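Odorant Binding Protein from Varroa destructor, form P2<1> (Varroa destructor, PDB 7NZA) probably binds and carries small odorant or other hydrophobic molecules in the mite, using a non-classical odorant-binding-protein fold with a wide open internal cavity. Local coordinates at the interface of chains A and B. Sequence-based numbering; all coordinates share one arbitrary frame. Chains: chain A/B, Odorant Binding Protein from Varroa destructor, form P2<1>.

The interface of chains A and B. Residues chain A 26, 28, 31-32, 34-35, 38; chain B 11-13, 31.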
loop_
_atom_site.group_PDB
_atom_site.type_symbol
_atom_site.label_atom_id
_atom_site.label_comp_id
_atom_site.label_asym_id
_atom_site.label_seq_id
_atom_site.Cartn_x
_atom_site.Cartn_y
_atom_site.Cartn_z
ATOM N N PRO A 26 -11.180 3.092 -4.327
ATOM C CA PRO A 26 -11.789 3.143 -3.001
ATOM C C PRO A 26 -11.917 4.600 -2.506
ATOM O O PRO A 26 -11.031 5.408 -2.709
ATOM C CB PRO A 26 -10.831 2.334 -2.113
ATOM C CG PRO A 26 -9.996 1.477 -3.063
ATOM C CD PRO A 26 -9.935 2.309 -4.328
ATOM N N GLU A 28 -11.938 7.413 0.542
ATOM C CA GLU A 28 -11.245 7.612 1.852
ATOM C C GLU A 28 -11.961 6.762 2.891
ATOM O O GLU A 28 -11.339 6.114 3.736
ATOM C CB GLU A 28 -11.215 9.089 2.275
ATOM C CG GLU A 28 -10.847 9.387 3.744
ATOM C CD GLU A 28 -10.983 10.845 4.206
ATOM O OE1 GLU A 28 -12.161 11.376 4.229
ATOM O OE2 GLU A 28 -9.969 11.491 4.579
ATOM N N ARG A 31 -11.330 3.001 2.554
ATOM C CA ARG A 31 -9.960 2.769 2.972
ATOM C C ARG A 31 -9.830 2.762 4.491
ATOM O O ARG A 31 -9.207 1.866 5.039
ATOM C CB ARG A 31 -9.057 3.836 2.408
ATOM C CG ARG A 31 -7.610 3.592 2.659
ATOM C CD ARG A 31 -6.830 4.439 1.687
ATOM N NE ARG A 31 -7.144 4.008 0.338
ATOM C CZ ARG A 31 -6.750 2.869 -0.254
ATOM N NH1 ARG A 31 -5.935 1.995 0.303
ATOM N NH2 ARG A 31 -7.189 2.657 -1.465
ATOM N N THR A 32 -10.404 3.739 5.144
ATOM C CA THR A 32 -10.344 3.841 6.618
ATOM C C THR A 32 -11.029 2.609 7.230
ATOM O O THR A 32 -10.512 2.024 8.204
ATOM C CB THR A 32 -10.971 5.166 7.095
ATOM O OG1 THR A 32 -10.093 6.190 6.588
ATOM C CG2 THR A 32 -11.154 5.219 8.608
ATOM N N LYS A 34 -11.378 -0.475 5.902
ATOM C CA LYS A 34 -10.542 -1.664 5.696
ATOM C C LYS A 34 -9.361 -1.652 6.666
ATOM O O LYS A 34 -8.983 -2.662 7.208
ATOM C CB LYS A 34 -10.031 -1.682 4.257
ATOM C CG LYS A 34 -9.118 -2.863 3.993
ATOM C CD LYS A 34 -9.744 -4.216 4.188
ATOM C CE LYS A 34 -8.946 -5.373 3.694
ATOM N NZ LYS A 34 -9.021 -5.438 2.222
ATOM N N ALA A 35 -8.752 -0.476 6.881
ATOM C CA ALA A 35 -7.616 -0.362 7.807
ATOM C C ALA A 35 -8.102 -0.784 9.199
ATOM O O ALA A 35 -7.308 -1.435 9.933
ATOM C CB ALA A 35 -7.129 1.072 7.777
ATOM N N VAL A 38 -8.341 -4.612 9.242
ATOM C CA VAL A 38 -6.974 -5.193 9.231
ATOM C C VAL A 38 -6.283 -5.005 10.589
ATOM O O VAL A 38 -5.680 -5.939 11.092
ATOM C CB VAL A 38 -6.181 -4.581 8.080
ATOM C CG1 VAL A 38 -4.679 -4.866 8.264
ATOM C CG2 VAL A 38 -6.680 -5.133 6.772
ATOM N N ALA B 11 -10.010 -2.969 -0.967
ATOM C CA ALA B 11 -9.017 -1.929 -0.704
ATOM C C ALA B 11 -7.766 -2.566 -0.174
ATOM O O ALA B 11 -7.842 -3.518 0.647
ATOM C CB ALA B 11 -9.569 -0.908 0.251
ATOM N N LYS B 12 -6.623 -2.052 -0.599
ATOM C CA LYS B 12 -5.318 -2.519 -0.098
ATOM C C LYS B 12 -4.726 -1.470 0.838
ATOM O O LYS B 12 -4.576 -0.317 0.458
ATOM C CB LYS B 12 -4.465 -2.923 -1.298
ATOM C CG LYS B 12 -5.114 -3.931 -2.267
ATOM C CD LYS B 12 -4.355 -4.324 -3.575
ATOM C CE LYS B 12 -5.171 -5.159 -4.536
ATOM N NZ LYS B 12 -4.400 -5.528 -5.754
ATOM N N VAL B 13 -4.411 -1.901 2.038
ATOM C CA VAL B 13 -3.967 -1.022 3.132
ATOM C C VAL B 13 -2.669 -1.575 3.686
ATOM O O VAL B 13 -2.395 -2.759 3.632
ATOM C CB VAL B 13 -5.017 -0.869 4.259
ATOM C CG1 VAL B 13 -6.339 -0.321 3.693
ATOM C CG2 VAL B 13 -5.297 -2.153 5.022
ATOM N N ARG B 31 -2.940 10.401 5.316
ATOM C CA ARG B 31 -3.119 9.396 4.236
ATOM C C ARG B 31 -3.880 9.976 3.048
ATOM O O ARG B 31 -3.490 9.782 1.902
ATOM C CB ARG B 31 -3.982 8.224 4.705
ATOM C CG ARG B 31 -3.674 6.915 4.014
ATOM C CD ARG B 31 -4.815 6.011 4.485
ATOM N NE ARG B 31 -6.088 6.511 3.974
ATOM C CZ ARG B 31 -7.257 6.478 4.610
ATOM N NH1 ARG B 31 -7.393 5.952 5.815
ATOM N NH2 ARG B 31 -8.288 6.989 4.013
#
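A two-fold symmetric homodimer interface pairs two copies of this non-classical, disulfide-bonded helical odorant-binding protein; the extended N-terminal segment B:Ala11 to B:Val13 lies along helix 28-44 of chain A, and the exchanged contact ties the copies together reciprocally, though this dimer may not be the biological one. The two B:Arg31 terminal nitrogens grip A:Thr32 OG1 end-on, the hydroxyl oxygen lying in the guanidinium plane: NH1 is 2.8 Å from OG1 with a nearly straight bond (162° at H), while the bond from NH2 to the same oxygen is longer and more bent. A:Thr32 OG1 in turn donates to A:Glu28 O one helical turn back (3.1 Å), which helps fix the hydroxyl's rotation. Over one face of this guanidinium lies A:Arg31 CG, 3.5 Å from B:Arg31 CZ, so the two like-charged side chains pass obliquely, aliphatic part against flat face. An alanine in place of B:Arg31 would remove both N-H donors and the flat face under A:Arg31 CG, and would probably weaken the hold between the two helices. Bent at chi3 (-63°), A:Arg31 turns its NH1 to the main-chain B:Lys12 O (2.7 Å). A long, flexible lysine suits the preceding carbonyl: A:Lys34 curls at its tip (chi4 -75°), bringing NZ within 2.7 Å of B:Ala11 O, in the carbonyl plane. Farther along the helix, branched B:Val13 packs CG1 against A:Lys34 CG (3.8 Å) and CG2 tip to tip with A:Val38 CG2 (3.7 Å), beside A:Ala35, whose small side chain probably allows this close approach.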